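Local coordinates for protein Niban 2 (Homo sapiens, PDB 7CTP), which may suppress apoptosis and promote melanoma cell invasion, and is seen here as its PH domain with the large helical region around it, at residues Val3-Leu8 with Gln269-Val274; Trp162-Ala166 with Asn238-Glu242; Val233-Ser237 with Val278-Lys283. One frame throughout, in Å; residues are numbered along the deposited sequence.

Contact 1 of 3, residues Val3-Leu8 with Gln269-Val274; sequences VLSTHL and QISDAV
Leu8 and Leu4 both rest on the methyl of Ala273. Leu8 CD1 lies 3.5 Å from Ala273 CB, and Leu4 CD2 touches the same methyl at 3.8 Å. The other branch of Leu8, CD2, meets Val274 CG2 at 3.9 Å, the two side chains crossing at about a right angle. Leu4 CD2 also rests on the backbone of the long helix, 3.7 Å from Gln269 O. Both leucines have CG anti to the carbonyl carbon, with chi1 near -65°. In Leu8 an extended second torsion then carries CD1 out to Ala273.

The contact joins the short N-terminal helix 3-7 to an early turn of helix 260-337. The axes of these segments approach to 10.2 Å at a crossing angle of -70°. Leu8 is the first residue past the helical turn, and its side chain also touches Ile16 of helix 10-48.

Val3 holds the other end. Its two methyls divide the work: CG2 packs on Ile270 CD1 at 3.8 Å, while CG1 lies against the amide of Gln269, closest to OE1. The chi1 of 53° wedges CG1 between the backbone N and the carbonyl carbon, and it leaves CG2 anti to the N, directed at Ile270. Gln269 reaches Val3 with an extended chain. Ile270 CD1 also approaches His7 CB, and Leu252 of helix 232-252 touches the isoleucine as well.

Contact 2 of 3, residues Trp162-Ala166 with Asn238-Glu242; sequences WHPYA and NLVME
Tyr165 lays one face of its ring on Met241. The CB of Met241 sits 3.5 Å from the centroid of the Tyr165 ring and 11° off the normal, a CH-pi contact. Pro164 CB covers the opposite face of the ring, which is therefore clamped between a proline from its own loop and a methionine from helix 232-252. The side chains of Tyr165 and Met241 slide past each other in opposite directions. Met241 bends at chi2 and chi3, and this fold brings its CE back to the CB of Tyr165, at 4.1 Å.

The ring edge meets Asn238, whose OD1 lies near the ring plane, 3.8 Å from Tyr165 CD2. Ring and amide planes stand 43° apart. At the far end, Tyr165 OH rests on Glu242 CB at 3.6 Å, while the Glu242 carboxylate turns away to a salt bridge with Arg216.

His163 is turned differently. Its ND1 accepts the backbone N-H of Tyr165 almost in the ring plane, at 3.0 Å from Tyr165 N and with an angle of 165°. That bond helps to fix the turn of the imidazole. Pro164 CD and Ala166 CB lie over its opposite faces. NE2 faces a water, which donates to Asn238 OD1 at 2.9 Å, and Asn238 ND2 bonds to Met227 O.

The loop 162-166 joins strands 157-162 and 169-173 of the PH domain, so this contact docks the domain on the helical part. No direct hydrogen bond crosses between the two segments, and one water is the polar bridge. The fit of the tyrosine ring, rather than polar pairing, therefore probably sets where the loop sits on the helix.

Contact 3 of 3, residues Val233-Ser237 with Val278-Lys283; sequences VQILS and VYEQAK
Val233 sets its CG1 methyl over the face of the Tyr279 ring. This CG1 is 3.5 Å from the centroid of Tyr279, 14° off the ring normal, and the two side chains cross at about a right angle. The chi1 of 179° places CG1 anti to the backbone N of Val233. The same methyl also lies 3.8 Å from Lys283 CB, while CG2 touches Lys283 CA. Tyr279 has its own CG anti to the backbone N, and the ring swings back toward helix 232-252. Gln234 runs beside it, pointing the same way, with CG at the ring edge, 3.9 Å from Tyr279 CE2. An alanine in place of Tyr279 is likely to leave Val233 CG1 and Gln234 CG without the ring they pack on and to open a gap between the helices.

Two consecutive long helices, 232-252 and 260-337, cross here at a steep angle. The axes of these segments come to 8.7 Å at an N-to-C angle of 121°.

A small residue serves the closest approach of the backbones. Ser237 OG lies 3.2 Å from Tyr279 CA, and Ser237 CA packs on Val278 CG1 at 3.7 Å. The hydroxyl is satisfied in its own helix: OG donates to Val233 O at 2.8 Å. That oxygen also takes the N-H of Ser237, from the opposite face of its carbonyl plane. Away from the Tyr279 ring, Leu236 CB meets Ala282 CB at 4.1 Å, and Leu24 and Phe27 of helix 10-48 add to this apolar side.

How the contacts relate
Contacts 2 and 3 are buried. Contact 1 is only partly buried; its centre lies about 29 Å from the chain's centre, against about 15 and 17 Å for those of contacts 2 and 3. Helix 260-337 serves contacts 1 and 3, and helix 232-252 serves contacts 2 and 3, so contact 3 joins both. Contacts 1 and 2 meet directly: Ser271 OG lies 2.8 Å from Tyr165 O, a probable hydrogen bond. Val240 and Met241 of contact 2 pack on Val278 of contact 3. Contact 1 relies chiefly on aliphatic methyls at the N-terminus. The other two each put an aromatic face under a CH group, and contact 2 alone has a bridging water, at the PH-domain loop.

Contact 1 of 3, residues Val3-Leu8 with Gln269-Val274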
loop_
_atom_site.group_PDB
_atom_site.type_symbol
_atom_site.label_atom_id
_atom_site.label_comp_id
_atom_site.label_asym_id
_atom_site.label_seq_id
_atom_site.Cartn_x
_atom_site.Cartn_y
_atom_site.Cartn_z
ATOM N N VAL A 3 24.549 2.699 -23.763
ATOM C CA VAL A 3 24.139 1.421 -23.191
ATOM C C VAL A 3 22.752 1.027 -23.686
ATOM O O VAL A 3 22.490 -0.148 -23.977
ATOM C CB VAL A 3 24.205 1.483 -21.653
ATOM C CG1 VAL A 3 23.414 2.675 -21.139
ATOM C CG2 VAL A 3 23.694 0.181 -21.045
ATOM N N LEU A 4 21.842 1.996 -23.790
ATOM C CA LEU A 4 20.468 1.679 -24.166
ATOM C C LEU A 4 20.360 1.369 -25.654
ATOM O O LEU A 4 19.638 0.450 -26.053
ATOM C CB LEU A 4 19.540 2.833 -23.778
ATOM C CG LEU A 4 19.369 3.114 -22.283
ATOM C CD1 LEU A 4 18.317 4.176 -22.046
ATOM C CD2 LEU A 4 19.033 1.844 -21.495
ATOM N N SER A 5 21.086 2.110 -26.494
ATOM C CA SER A 5 21.009 1.853 -27.927
ATOM C C SER A 5 21.658 0.525 -28.272
ATOM O O SER A 5 21.238 -0.143 -29.223
ATOM C CB SER A 5 21.665 2.986 -28.710
ATOM O OG SER A 5 23.027 3.120 -28.340
ATOM N N THR A 6 22.659 0.115 -27.490
ATOM C CA THR A 6 23.358 -1.136 -27.754
ATOM C C THR A 6 22.539 -2.338 -27.307
ATOM O O THR A 6 22.347 -3.286 -28.076
ATOM C CB THR A 6 24.712 -1.141 -27.053
ATOM O OG1 THR A 6 25.475 -0.012 -27.493
ATOM C CG2 THR A 6 25.469 -2.431 -27.381
ATOM N N HIS A 7 22.041 -2.313 -26.072
ATOM C CA HIS A 7 21.442 -3.500 -25.484
ATOM C C HIS A 7 19.926 -3.513 -25.545
ATOM O O HIS A 7 19.332 -4.597 -25.478
ATOM C CB HIS A 7 21.908 -3.657 -24.037
ATOM C CG HIS A 7 23.395 -3.752 -23.904
ATOM N ND1 HIS A 7 24.121 -4.791 -24.445
ATOM C CD2 HIS A 7 24.295 -2.923 -23.323
ATOM C CE1 HIS A 7 25.405 -4.606 -24.190
ATOM N NE2 HIS A 7 25.536 -3.480 -23.507
ATOM N N LEU A 8 19.283 -2.362 -25.690
ATOM C CA LEU A 8 17.849 -2.388 -25.953
ATOM C C LEU A 8 17.569 -1.931 -27.378
ATOM O O LEU A 8 16.817 -0.973 -27.596
ATOM C CB LEU A 8 17.088 -1.523 -24.939
ATOM C CG LEU A 8 17.192 -2.004 -23.495
ATOM C CD1 LEU A 8 16.478 -1.059 -22.547
ATOM C CD2 LEU A 8 16.620 -3.411 -23.370
ATOM N N GLN A 269 20.300 1.433 -15.429
ATOM C CA GLN A 269 19.811 2.215 -16.561
ATOM C C GLN A 269 18.955 1.365 -17.495
ATOM O O GLN A 269 17.900 1.810 -17.966
ATOM C CB GLN A 269 20.992 2.831 -17.313
ATOM C CG GLN A 269 20.587 3.837 -18.382
ATOM C CD GLN A 269 21.750 4.698 -18.839
ATOM O OE1 GLN A 269 22.917 4.368 -18.602
ATOM N NE2 GLN A 269 21.438 5.810 -19.496
ATOM N N ILE A 270 19.407 0.141 -17.785
ATOM C CA ILE A 270 18.637 -0.775 -18.627
ATOM C C ILE A 270 17.303 -1.116 -17.973
ATOM O O ILE A 270 16.255 -1.115 -18.627
ATOM C CB ILE A 270 19.452 -2.047 -18.913
ATOM C CG1 ILE A 270 20.650 -1.719 -19.805
ATOM C CG2 ILE A 270 18.548 -3.131 -19.551
ATOM C CD1 ILE A 270 21.706 -2.804 -19.824
ATOM N N SER A 271 17.329 -1.426 -16.673
ATOM C CA SER A 271 16.106 -1.806 -15.965
ATOM C C SER A 271 15.073 -0.687 -16.019
ATOM O O SER A 271 13.873 -0.936 -16.226
ATOM C CB SER A 271 16.427 -2.158 -14.517
ATOM O OG SER A 271 15.289 -2.672 -13.847
ATOM N N ASP A 272 15.512 0.557 -15.799
ATOM C CA ASP A 272 14.570 1.674 -15.838
ATOM C C ASP A 272 13.927 1.814 -17.209
ATOM O O ASP A 272 12.729 2.119 -17.312
ATOM C CB ASP A 272 15.247 2.994 -15.471
ATOM C CG ASP A 272 14.261 4.165 -15.543
ATOM O OD1 ASP A 272 13.379 4.253 -14.667
ATOM O OD2 ASP A 272 14.330 4.964 -16.494
ATOM N N ALA A 273 14.715 1.637 -18.274
ATOM C CA ALA A 273 14.179 1.724 -19.628
ATOM C C ALA A 273 13.156 0.626 -19.888
ATOM O O ALA A 273 12.105 0.881 -20.487
ATOM C CB ALA A 273 15.307 1.661 -20.658
ATOM N N VAL A 274 13.441 -0.597 -19.434
ATOM C CA VAL A 274 12.475 -1.682 -19.590
ATOM C C VAL A 274 11.236 -1.418 -18.747
ATOM O O VAL A 274 10.105 -1.658 -19.191
ATOM C CB VAL A 274 13.124 -3.036 -19.247
ATOM C CG1 VAL A 274 12.078 -4.164 -19.294
ATOM C CG2 VAL A 274 14.275 -3.346 -20.223
#

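Contact 2 of 3, residues Trp162-Ala166 with Asn238-Glu242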
loop_
_atom_site.group_PDB
_atom_site.type_symbol
_atom_site.label_atom_id
_atom_site.label_comp_id
_atom_site.label_asym_id
_atom_site.label_seq_id
_atom_site.Cartn_x
_atom_site.Cartn_y
_atom_site.Cartn_z
ATOM N N TRP A 162 16.021 4.546 -3.973
ATOM C CA TRP A 162 16.229 3.283 -4.667
ATOM C C TRP A 162 14.883 2.636 -4.982
ATOM O O TRP A 162 13.943 2.739 -4.193
ATOM C CB TRP A 162 17.068 2.338 -3.803
ATOM C CG TRP A 162 17.196 0.922 -4.313
ATOM C CD1 TRP A 162 18.210 0.413 -5.081
ATOM C CD2 TRP A 162 16.305 -0.162 -4.056
ATOM N NE1 TRP A 162 17.997 -0.922 -5.325
ATOM C CE2 TRP A 162 16.831 -1.301 -4.706
ATOM C CE3 TRP A 162 15.111 -0.285 -3.341
ATOM C CZ2 TRP A 162 16.204 -2.542 -4.658
ATOM C CZ3 TRP A 162 14.488 -1.523 -3.294
ATOM C CH2 TRP A 162 15.031 -2.629 -3.955
ATOM N N HIS A 163 14.806 1.954 -6.124
ATOM C CA HIS A 163 13.634 1.192 -6.550
ATOM C C HIS A 163 14.160 -0.085 -7.187
ATOM O O HIS A 163 15.219 -0.058 -7.824
ATOM C CB HIS A 163 12.793 2.022 -7.545
ATOM C CG HIS A 163 11.475 1.419 -7.933
ATOM N ND1 HIS A 163 11.364 0.351 -8.798
ATOM C CD2 HIS A 163 10.207 1.791 -7.632
ATOM C CE1 HIS A 163 10.086 0.067 -8.988
ATOM N NE2 HIS A 163 9.362 0.932 -8.297
ATOM N N PRO A 164 13.478 -1.225 -7.010
ATOM C CA PRO A 164 14.042 -2.473 -7.557
ATOM C C PRO A 164 14.172 -2.474 -9.068
ATOM O O PRO A 164 15.046 -3.182 -9.593
ATOM C CB PRO A 164 13.066 -3.557 -7.069
ATOM C CG PRO A 164 11.787 -2.815 -6.754
ATOM C CD PRO A 164 12.233 -1.462 -6.256
ATOM N N TYR A 165 13.341 -1.690 -9.786
ATOM C CA TYR A 165 13.267 -1.747 -11.250
ATOM C C TYR A 165 13.428 -0.395 -11.929
ATOM O O TYR A 165 13.935 -0.342 -13.053
ATOM C CB TYR A 165 11.918 -2.371 -11.705
ATOM C CG TYR A 165 11.555 -3.644 -10.977
ATOM C CD1 TYR A 165 12.392 -4.752 -11.019
ATOM C CD2 TYR A 165 10.399 -3.724 -10.220
ATOM C CE1 TYR A 165 12.077 -5.903 -10.342
ATOM C CE2 TYR A 165 10.071 -4.888 -9.535
ATOM C CZ TYR A 165 10.928 -5.965 -9.602
ATOM O OH TYR A 165 10.634 -7.125 -8.927
ATOM N N ALA A 166 12.976 0.692 -11.297
ATOM C CA ALA A 166 12.999 2.011 -11.916
ATOM C C ALA A 166 14.297 2.740 -11.550
ATOM O O ALA A 166 15.126 2.236 -10.793
ATOM C CB ALA A 166 11.771 2.810 -11.491
ATOM N N ASN A 238 5.446 -3.950 -11.889
ATOM C CA ASN A 238 6.265 -4.709 -10.950
ATOM C C ASN A 238 6.127 -6.209 -11.190
ATOM O O ASN A 238 7.109 -6.954 -11.090
ATOM C CB ASN A 238 5.882 -4.391 -9.504
ATOM C CG ASN A 238 6.161 -2.946 -9.097
ATOM O OD1 ASN A 238 6.956 -2.226 -9.724
ATOM N ND2 ASN A 238 5.498 -2.514 -8.022
ATOM N N LEU A 239 4.902 -6.676 -11.452
ATOM C CA LEU A 239 4.667 -8.093 -11.733
ATOM C C LEU A 239 5.481 -8.564 -12.930
ATOM O O LEU A 239 6.143 -9.610 -12.876
ATOM C CB LEU A 239 3.180 -8.321 -11.986
ATOM C CG LEU A 239 2.687 -9.761 -12.130
ATOM C CD1 LEU A 239 2.726 -10.479 -10.778
ATOM C CD2 LEU A 239 1.274 -9.735 -12.683
ATOM N N VAL A 240 5.406 -7.814 -14.038
ATOM C CA VAL A 240 6.156 -8.157 -15.247
ATOM C C VAL A 240 7.658 -8.134 -14.981
ATOM O O VAL A 240 8.380 -9.061 -15.371
ATOM C CB VAL A 240 5.777 -7.213 -16.402
ATOM C CG1 VAL A 240 6.685 -7.460 -17.618
ATOM C CG2 VAL A 240 4.318 -7.411 -16.789
ATOM N N MET A 241 8.158 -7.064 -14.348
ATOM C CA MET A 241 9.601 -6.964 -14.103
ATOM C C MET A 241 10.098 -8.098 -13.215
ATOM O O MET A 241 11.198 -8.624 -13.431
ATOM C CB MET A 241 9.959 -5.620 -13.470
ATOM C CG MET A 241 9.722 -4.398 -14.362
ATOM S SD MET A 241 10.644 -4.418 -15.917
ATOM C CE MET A 241 12.332 -4.241 -15.314
ATOM N N GLU A 242 9.311 -8.478 -12.207
ATOM C CA GLU A 242 9.713 -9.594 -11.353
ATOM C C GLU A 242 9.900 -10.860 -12.174
ATOM O O GLU A 242 10.860 -11.614 -11.971
ATOM C CB GLU A 242 8.676 -9.812 -10.251
ATOM C CG GLU A 242 8.891 -11.083 -9.420
ATOM C CD GLU A 242 7.776 -11.321 -8.407
ATOM O OE1 GLU A 242 6.582 -11.263 -8.772
ATOM O OE2 GLU A 242 8.109 -11.562 -7.229
HETATM O O HOH W 1 6.651 0.611 -9.277
#

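Contact 3 of 3, residues Val233-Ser237 with Val278-Lys283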
loop_
_atom_site.group_PDB
_atom_site.type_symbol
_atom_site.label_atom_id
_atom_site.label_comp_id
_atom_site.label_asym_id
_atom_site.label_seq_id
_atom_site.Cartn_x
_atom_site.Cartn_y
_atom_site.Cartn_z
ATOM N N VAL A 233 -1.384 0.094 -12.571
ATOM C CA VAL A 233 -0.395 -0.041 -13.642
ATOM C C VAL A 233 1.006 -0.232 -13.059
ATOM O O VAL A 233 1.815 -0.992 -13.600
ATOM C CB VAL A 233 -0.458 1.165 -14.597
ATOM C CG1 VAL A 233 0.592 1.013 -15.701
ATOM C CG2 VAL A 233 -1.850 1.279 -15.221
ATOM N N GLN A 234 1.320 0.470 -11.966
ATOM C CA GLN A 234 2.624 0.293 -11.330
ATOM C C GLN A 234 2.784 -1.133 -10.821
ATOM O O GLN A 234 3.852 -1.748 -10.971
ATOM C CB GLN A 234 2.778 1.291 -10.182
ATOM C CG GLN A 234 2.933 2.739 -10.647
ATOM C CD GLN A 234 2.974 3.720 -9.483
ATOM O OE1 GLN A 234 2.113 3.692 -8.609
ATOM N NE2 GLN A 234 3.971 4.601 -9.474
ATOM N N ILE A 235 1.731 -1.677 -10.218
ATOM C CA ILE A 235 1.800 -3.035 -9.689
ATOM C C ILE A 235 1.950 -4.047 -10.816
ATOM O O ILE A 235 2.736 -4.999 -10.718
ATOM C CB ILE A 235 0.564 -3.326 -8.818
ATOM C CG1 ILE A 235 0.617 -2.464 -7.546
ATOM C CG2 ILE A 235 0.454 -4.828 -8.515
ATOM C CD1 ILE A 235 -0.723 -2.408 -6.799
ATOM N N LEU A 236 1.192 -3.869 -11.897
ATOM C CA LEU A 236 1.349 -4.736 -13.061
ATOM C C LEU A 236 2.754 -4.648 -13.633
ATOM O O LEU A 236 3.316 -5.656 -14.077
ATOM C CB LEU A 236 0.336 -4.350 -14.129
ATOM C CG LEU A 236 -1.018 -5.024 -14.066
ATOM C CD1 LEU A 236 -1.830 -4.481 -15.237
ATOM C CD2 LEU A 236 -0.830 -6.532 -14.164
ATOM N N SER A 237 3.323 -3.442 -13.661
ATOM C CA SER A 237 4.699 -3.294 -14.123
ATOM C C SER A 237 5.664 -4.034 -13.207
ATOM O O SER A 237 6.601 -4.682 -13.682
ATOM C CB SER A 237 5.069 -1.816 -14.201
ATOM O OG SER A 237 4.158 -1.125 -15.034
ATOM N N VAL A 278 7.450 -1.457 -20.210
ATOM C CA VAL A 278 6.445 -2.326 -19.597
ATOM C C VAL A 278 5.268 -1.512 -19.076
ATOM O O VAL A 278 4.099 -1.895 -19.248
ATOM C CB VAL A 278 7.092 -3.155 -18.474
ATOM C CG1 VAL A 278 6.029 -3.781 -17.587
ATOM C CG2 VAL A 278 8.022 -4.214 -19.065
ATOM N N TYR A 279 5.559 -0.404 -18.379
ATOM C CA TYR A 279 4.497 0.423 -17.806
ATOM C C TYR A 279 3.520 0.882 -18.880
ATOM O O TYR A 279 2.295 0.795 -18.704
ATOM C CB TYR A 279 5.109 1.628 -17.077
ATOM C CG TYR A 279 4.089 2.574 -16.454
ATOM C CD1 TYR A 279 3.423 3.533 -17.227
ATOM C CD2 TYR A 279 3.792 2.512 -15.096
ATOM C CE1 TYR A 279 2.487 4.397 -16.663
ATOM C CE2 TYR A 279 2.862 3.376 -14.525
ATOM C CZ TYR A 279 2.212 4.308 -15.322
ATOM O OH TYR A 279 1.290 5.166 -14.761
ATOM N N GLU A 280 4.039 1.384 -20.003
ATOM C CA GLU A 280 3.135 1.876 -21.040
ATOM C C GLU A 280 2.328 0.741 -21.651
ATOM O O GLU A 280 1.135 0.905 -21.937
ATOM C CB GLU A 280 3.913 2.627 -22.122
ATOM C CG GLU A 280 4.469 3.979 -21.650
ATOM C CD GLU A 280 3.396 4.913 -21.095
ATOM O OE1 GLU A 280 2.277 4.948 -21.653
ATOM O OE2 GLU A 280 3.672 5.620 -20.097
ATOM N N GLN A 281 2.953 -0.423 -21.843
ATOM C CA GLN A 281 2.230 -1.568 -22.396
ATOM C C GLN A 281 1.148 -2.056 -21.435
ATOM O O GLN A 281 0.006 -2.340 -21.843
ATOM C CB GLN A 281 3.231 -2.677 -22.732
ATOM C CG GLN A 281 2.678 -3.767 -23.628
ATOM C CD GLN A 281 3.749 -4.743 -24.056
ATOM O OE1 GLN A 281 4.940 -4.418 -24.055
ATOM N NE2 GLN A 281 3.332 -5.940 -24.439
ATOM N N ALA A 282 1.488 -2.156 -20.149
ATOM C CA ALA A 282 0.522 -2.604 -19.148
ATOM C C ALA A 282 -0.632 -1.618 -19.023
ATOM O O ALA A 282 -1.793 -2.024 -18.862
ATOM C CB ALA A 282 1.224 -2.794 -17.799
ATOM N N LYS A 283 -0.334 -0.318 -19.109
ATOM C CA LYS A 283 -1.378 0.695 -19.006
ATOM C C LYS A 283 -2.397 0.514 -20.119
ATOM O O LYS A 283 -3.610 0.482 -19.871
ATOM C CB LYS A 283 -0.762 2.096 -19.054
ATOM C CG LYS A 283 -1.791 3.247 -18.919
ATOM C CD LYS A 283 -1.102 4.593 -18.811
ATOM C CE LYS A 283 -2.120 5.735 -18.771
ATOM N NZ LYS A 283 -1.450 7.057 -18.575
#